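Local coordinates for uroporphyrin-III C-methyltransferase (Pseudomonas denitrificans, PDB 1S4D), which catalyses the two successive S-adenosyl-L-methionine-dependent methylations, at C-2 and C-7, that turn uroporphyrinogen III into precorrin-2 on the way to cobalamin and siroheme, at the interface of chains A and B. Numbering follows the deposited sequence. Chains: chain A/B, Uroporphyrin-III C-methyltransferase.

Contact 1: the interface of chains A and B. Residues chain A 137, 142-144, 255; chain B 104, 110, 125.
A:Pro142 and B:Phe104 meet in a mainly apolar part of the two-fold homodimer interface of this precorrin methyltransferase family enzyme, where one aromatic ring locks into the partner subunit. B:Phe104 comes from a loop just after the GGD segment, B:Gly100 to B:Asp102, which binds S-adenosyl-L-homocysteine. Its CG lies anti to its own carbonyl carbon (chi1 -75°), and this turns the ring toward chain A. CB of A:Pro142 sits over one face as a CH-pi contact, 3.7 Å from the ring centroid. It is offset toward the rim, with CG of B:Phe104 at 3.4 Å. On the opposite face, CG2 of B:Ile125 lies above the rim. The ring is thus held between A:Pro142 of the partner and B:Ile125 of its own chain. The methyl CB of A:Ala137, on helix 131-138, touches CD1 of the ring at 4.0 Å. The backbone of B:Phe104 is held as well. The hydroxyl OG1 of A:Thr144 donates a 2.8 Å hydrogen bond to the carbonyl O of B:Phe104. The donor approaches at 133° to the C=O bond and is tilted out of the carbonyl plane. A looser apolar contact joins CD1 of A:Leu255 to CA of B:Gly110, 4.1 Å apart, at the start of helix 109-118.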
# COMPACT_ATOMS: atom_id res chain seq x y z
N ALA A 137 0.30 9.64 -3.51
CA ALA A 137 1.31 10.43 -2.77
C ALA A 137 2.14 11.36 -3.66
O ALA A 137 2.44 12.50 -3.29
CB ALA A 137 2.21 9.52 -1.99
N PRO A 142 -2.90 12.28 0.32
CA PRO A 142 -2.82 11.08 1.17
C PRO A 142 -4.15 10.33 1.17
O PRO A 142 -5.19 10.98 1.16
CB PRO A 142 -2.51 11.64 2.57
CG PRO A 142 -2.75 13.09 2.53
CD PRO A 142 -3.10 13.51 1.11
N VAL A 143 -4.14 8.99 1.17
CA VAL A 143 -5.39 8.21 1.21
C VAL A 143 -6.10 8.29 2.55
O VAL A 143 -7.28 8.05 2.63
CB VAL A 143 -5.19 6.74 0.81
CG1 VAL A 143 -4.78 6.64 -0.66
CG2 VAL A 143 -4.16 6.05 1.69
N THR A 144 -5.38 8.62 3.62
CA THR A 144 -6.03 8.85 4.93
C THR A 144 -5.49 10.12 5.61
O THR A 144 -4.33 10.49 5.43
CB THR A 144 -5.92 7.61 5.87
OG1 THR A 144 -4.60 7.50 6.39
CG2 THR A 144 -6.07 6.32 5.08
N LEU A 255 0.15 19.76 -0.10
CA LEU A 255 1.15 18.71 0.06
C LEU A 255 1.82 18.28 -1.23
O LEU A 255 2.46 17.23 -1.28
CB LEU A 255 0.52 17.49 0.74
CG LEU A 255 0.03 17.71 2.16
CD1 LEU A 255 -0.32 16.36 2.75
CD2 LEU A 255 1.06 18.45 3.04
N PHE B 104 1.32 7.58 4.65
CA PHE B 104 -0.02 8.15 4.47
C PHE B 104 -1.18 7.20 4.81
O PHE B 104 -2.35 7.56 4.67
CB PHE B 104 -0.19 8.71 3.05
CG PHE B 104 0.52 10.04 2.81
CD1 PHE B 104 0.63 10.54 1.51
CD2 PHE B 104 1.07 10.79 3.86
CE1 PHE B 104 1.27 11.75 1.26
CE2 PHE B 104 1.71 12.03 3.62
CZ PHE B 104 1.80 12.50 2.33
N GLY B 110 0.44 13.08 6.70
CA GLY B 110 -0.19 14.33 6.32
C GLY B 110 0.00 15.44 7.34
O GLY B 110 0.43 16.54 6.97
N ILE B 125 7.86 12.85 0.03
CA ILE B 125 7.24 11.62 0.54
C ILE B 125 7.78 10.39 -0.19
O ILE B 125 7.85 10.36 -1.41
CB ILE B 125 5.70 11.66 0.40
CG1 ILE B 125 5.11 12.90 1.10
CG2 ILE B 125 5.05 10.36 0.93
CD1 ILE B 125 5.22 12.89 2.62

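Contact 2: the interface of chains A and B. Residues chain A 151-154, 173, 177; chain B 151-154, 177.
Strands 151-156 of the two subunits of the homodimer run antiparallel across the two-fold axis, with A:Thr153 facing B:Thr153. The two threonine side chains cross obliquely and meet through their hydroxyls, OG1 to OG1 at 2.6 Å. In both, OG1 is anti to the carbonyl carbon (chi1 -68°), and this points each hydroxyl at its twin. A second shell positions them: OG of A:Ser177 hydrogen-bonds OG1 of A:Thr153 at 2.6 Å, and OG of B:Ser177 hydrogen-bonds OG1 of B:Thr153. The donor is not decided in any of these hydroxyl pairs. The four hydroxyls thus form a chain across the axis. The phenylalanines break the strict symmetry. A:Phe154 and B:Phe154 meet edge to face, their planes 66° apart. CE1 of A:Phe154 stands over the centre of the B:Phe154 ring, 3.9 Å from its CG. CG1 of B:Val152 lies in plane at the edge of that same ring. Backbone bonds between residues 152 and 154 flank the threonine pair. N of A:Phe154 donates to O of B:Val152 at 2.6 Å, and N of B:Phe154 to O of A:Val152 at 2.7 Å. The site lies at the start of strand 151-156 in each chain, where the two strands pair through antiparallel bridges into a sheet that continues from one subunit to the other.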
# COMPACT_ATOMS: atom_id res chain seq x y z
N ALA A 151 -11.96 5.57 7.16
CA ALA A 151 -12.03 4.44 6.24
C ALA A 151 -11.63 4.95 4.87
O ALA A 151 -11.73 6.15 4.63
CB ALA A 151 -13.46 3.88 6.21
N VAL A 152 -11.14 4.05 4.02
CA VAL A 152 -10.87 4.24 2.59
C VAL A 152 -11.23 2.94 1.88
O VAL A 152 -10.78 1.85 2.30
CB VAL A 152 -9.36 4.33 2.23
CG1 VAL A 152 -9.09 5.39 1.18
CG2 VAL A 152 -8.43 4.42 3.44
N THR A 153 -11.99 3.05 0.79
CA THR A 153 -12.28 1.91 -0.10
C THR A 153 -11.55 1.97 -1.44
O THR A 153 -11.56 3.00 -2.12
CB THR A 153 -13.78 1.78 -0.35
OG1 THR A 153 -14.43 1.40 0.85
CG2 THR A 153 -14.05 0.59 -1.29
N PHE A 154 -10.92 0.86 -1.80
CA PHE A 154 -10.22 0.74 -3.06
C PHE A 154 -11.07 -0.16 -3.96
O PHE A 154 -11.47 -1.28 -3.58
CB PHE A 154 -8.80 0.15 -2.85
CG PHE A 154 -7.95 0.95 -1.91
CD1 PHE A 154 -7.97 0.71 -0.55
CD2 PHE A 154 -7.12 1.95 -2.39
CE1 PHE A 154 -7.16 1.46 0.31
CE2 PHE A 154 -6.31 2.71 -1.53
CZ PHE A 154 -6.33 2.48 -0.20
N ILE A 173 -20.58 1.84 -0.28
CA ILE A 173 -19.37 2.62 -0.46
C ILE A 173 -19.67 4.10 -0.29
O ILE A 173 -18.96 4.80 0.43
CB ILE A 173 -18.66 2.30 -1.81
CG1 ILE A 173 -17.77 1.07 -1.63
CG2 ILE A 173 -17.74 3.44 -2.25
CD1 ILE A 173 -17.87 0.08 -2.71
N SER A 177 -17.83 5.30 3.34
CA SER A 177 -16.44 5.51 2.87
C SER A 177 -16.01 6.93 2.46
O SER A 177 -15.96 7.21 1.26
CB SER A 177 -16.12 4.61 1.69
OG SER A 177 -15.62 3.37 2.13
N ALA B 151 -13.90 -4.64 -4.52
CA ALA B 151 -13.65 -3.52 -3.62
C ALA B 151 -13.01 -4.00 -2.30
O ALA B 151 -13.30 -5.11 -1.84
CB ALA B 151 -14.94 -2.78 -3.37
N VAL B 152 -12.10 -3.20 -1.73
CA VAL B 152 -11.57 -3.42 -0.39
C VAL B 152 -11.68 -2.13 0.40
O VAL B 152 -11.34 -1.06 -0.11
CB VAL B 152 -10.06 -3.70 -0.35
CG1 VAL B 152 -9.70 -4.68 0.72
CG2 VAL B 152 -9.51 -4.09 -1.67
N THR B 153 -12.09 -2.26 1.67
CA THR B 153 -12.10 -1.15 2.63
C THR B 153 -11.02 -1.28 3.71
O THR B 153 -10.96 -2.29 4.39
CB THR B 153 -13.45 -1.09 3.30
OG1 THR B 153 -14.43 -0.70 2.33
CG2 THR B 153 -13.51 0.04 4.28
N PHE B 154 -10.22 -0.23 3.88
CA PHE B 154 -9.24 -0.19 4.97
C PHE B 154 -9.82 0.69 6.07
O PHE B 154 -10.46 1.68 5.74
CB PHE B 154 -7.93 0.40 4.48
CG PHE B 154 -7.10 -0.53 3.63
CD1 PHE B 154 -5.74 -0.39 3.59
CD2 PHE B 154 -7.68 -1.51 2.85
CE1 PHE B 154 -4.98 -1.25 2.77
CE2 PHE B 154 -6.93 -2.36 2.04
CZ PHE B 154 -5.61 -2.25 2.00
N SER B 177 -17.79 -3.40 0.94
CA SER B 177 -16.86 -4.36 0.33
C SER B 177 -16.97 -5.73 1.00
O SER B 177 -17.22 -5.81 2.20
CB SER B 177 -15.42 -3.93 0.49
OG SER B 177 -15.27 -2.54 0.46

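Contact 3: the interface of chains A and B. Residues chain A 9, 31-33, 124-125, 127; chain B 26, 28-29, 138.
The first turn of helix 32-40 in chain A meets the 3-10 turn 27-29 of chain B, close after B:Pro24, a residue of the S-adenosyl-L-homocysteine site. The imidazole of A:His33 carries the contact. CA of B:Gly28 lies over the centre of its ring, a CH-pi contact 3.6 Å from the centroid. NH1 of A:Arg124 stands above the opposite face, toward the rim. The carboxylate of B:Asp26 reaches the imidazole tip to tip, the two planes 73° apart. Its OD2 faces the CE1 edge, but that approach is too short to be relied on. CD1 of B:Leu29 lies at the ring edge, 3.5 Å from ND1. The backbone N of A:His33 donates a hydrogen bond to O of B:Gly28 at 2.7 Å. With CG anti to the backbone N (chi1 -177°), the B:Asp26 carboxylate is placed to accept hydrogen bonds from its own chain. N of B:Gly28 donates to OD1 at 2.9 Å, from above the carboxylate plane. The phenol OH of B:Tyr138 donates to OD2 at 2.6 Å. An alanine in place of B:Asp26 would probably leave the B:Tyr138 hydroxyl and the B:Gly28 N-H without this acceptor and loosen the turn under the imidazole. Water 1 joins OH of B:Tyr138, at 2.7 Å, to O of A:Ile125. The site sits where helix 32-40 and the end of strand 123-126 of chain A face the loop after strand 17-21 and B:Tyr138, at the C-terminal end of the helix spanning 131-138 in chain A.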
# COMPACT_ATOMS: atom_id res chain seq x y z
N LEU A 9 19.83 -11.30 1.48
CA LEU A 9 18.39 -11.56 1.44
C LEU A 9 18.12 -12.80 0.61
O LEU A 9 19.01 -13.32 -0.07
CB LEU A 9 17.59 -10.35 0.93
CG LEU A 9 18.01 -9.42 -0.21
CD1 LEU A 9 16.94 -8.38 -0.50
CD2 LEU A 9 19.18 -8.67 0.24
N THR A 31 11.16 -2.36 -4.31
CA THR A 31 11.67 -2.83 -3.03
C THR A 31 13.02 -3.48 -3.25
O THR A 31 13.36 -3.88 -4.37
CB THR A 31 10.72 -3.85 -2.40
OG1 THR A 31 10.43 -4.89 -3.35
CG2 THR A 31 9.37 -3.23 -2.09
N LEU A 32 13.81 -3.57 -2.18
CA LEU A 32 15.12 -4.18 -2.25
C LEU A 32 14.95 -5.62 -2.67
O LEU A 32 15.75 -6.14 -3.45
CB LEU A 32 15.83 -4.08 -0.92
CG LEU A 32 16.23 -2.67 -0.49
CD1 LEU A 32 16.92 -2.71 0.90
CD2 LEU A 32 17.14 -2.04 -1.53
N HIS A 33 13.88 -6.25 -2.20
CA HIS A 33 13.56 -7.61 -2.66
C HIS A 33 13.38 -7.66 -4.18
O HIS A 33 13.87 -8.58 -4.82
CB HIS A 33 12.29 -8.12 -1.96
CG HIS A 33 12.55 -8.81 -0.65
ND1 HIS A 33 11.71 -8.68 0.43
CD2 HIS A 33 13.55 -9.64 -0.26
CE1 HIS A 33 12.18 -9.40 1.44
NE2 HIS A 33 13.29 -9.99 1.04
N ARG A 124 7.30 -17.02 -4.07
CA ARG A 124 7.42 -16.00 -3.05
C ARG A 124 6.58 -14.84 -3.59
O ARG A 124 6.41 -14.74 -4.81
CB ARG A 124 8.90 -15.59 -2.87
CG ARG A 124 9.14 -14.17 -2.31
CD ARG A 124 10.57 -13.84 -1.91
NE ARG A 124 11.02 -14.65 -0.78
CZ ARG A 124 11.19 -14.20 0.47
NH1 ARG A 124 10.96 -12.93 0.78
NH2 ARG A 124 11.61 -15.04 1.41
N ILE A 125 6.02 -14.01 -2.71
CA ILE A 125 5.35 -12.79 -3.12
C ILE A 125 6.21 -11.61 -2.66
O ILE A 125 6.61 -11.55 -1.50
CB ILE A 125 3.93 -12.69 -2.45
CG1 ILE A 125 3.05 -13.89 -2.83
CG2 ILE A 125 3.26 -11.35 -2.77
CD1 ILE A 125 2.62 -13.95 -4.30
N PRO A 127 5.68 -7.82 -2.23
CA PRO A 127 4.81 -6.64 -2.23
C PRO A 127 5.40 -5.46 -3.01
O PRO A 127 6.62 -5.33 -3.12
CB PRO A 127 4.74 -6.31 -0.74
CG PRO A 127 4.77 -7.63 -0.13
CD PRO A 127 5.80 -8.40 -0.89
N ASP B 26 10.14 -6.55 7.49
CA ASP B 26 11.18 -7.09 6.62
C ASP B 26 12.02 -5.99 5.93
O ASP B 26 11.52 -5.25 5.10
CB ASP B 26 10.49 -8.00 5.61
CG ASP B 26 11.46 -8.70 4.68
OD1 ASP B 26 12.67 -8.42 4.76
OD2 ASP B 26 11.08 -9.54 3.84
N GLY B 28 13.91 -6.20 3.46
CA GLY B 28 13.83 -6.35 2.01
C GLY B 28 12.74 -5.53 1.32
O GLY B 28 12.78 -5.36 0.10
N LEU B 29 11.79 -5.02 2.11
CA LEU B 29 10.59 -4.32 1.63
C LEU B 29 10.81 -2.81 1.64
O LEU B 29 9.94 -2.06 1.22
CB LEU B 29 9.40 -4.63 2.53
CG LEU B 29 8.41 -5.76 2.24
CD1 LEU B 29 8.88 -6.71 1.16
CD2 LEU B 29 8.08 -6.52 3.50
N TYR B 138 2.23 -11.53 3.28
CA TYR B 138 3.16 -12.46 3.97
C TYR B 138 2.43 -13.56 4.75
O TYR B 138 3.07 -14.46 5.25
CB TYR B 138 4.15 -11.74 4.88
CG TYR B 138 5.39 -11.21 4.21
CD1 TYR B 138 5.30 -10.30 3.13
CD2 TYR B 138 6.66 -11.57 4.68
CE1 TYR B 138 6.45 -9.80 2.52
CE2 TYR B 138 7.81 -11.07 4.09
CZ TYR B 138 7.70 -10.19 3.01
OH TYR B 138 8.85 -9.69 2.44
O HOH W 1 8.94 -10.97 0.06

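The C-alpha centres of contact 1 and contact 2 lie about 17 Å apart. Contact 3 is about 23 Å from contact 1 and about 25 Å from contact 2. All three belong to one two-fold interface, so each has its twin with the chains exchanged. Contacts 1 and 3 share Ile125 of strand 123-126, from chain B in contact 1 and chain A in contact 3. They also share the C-terminal end of helix 131-138, through A:Ala137 and B:Tyr138. Contact 2 pairs strand 151-156 with its twin. Contacts 1 and 3 lie near segments that bind S-adenosyl-L-homocysteine, which may couple assembly to the active site.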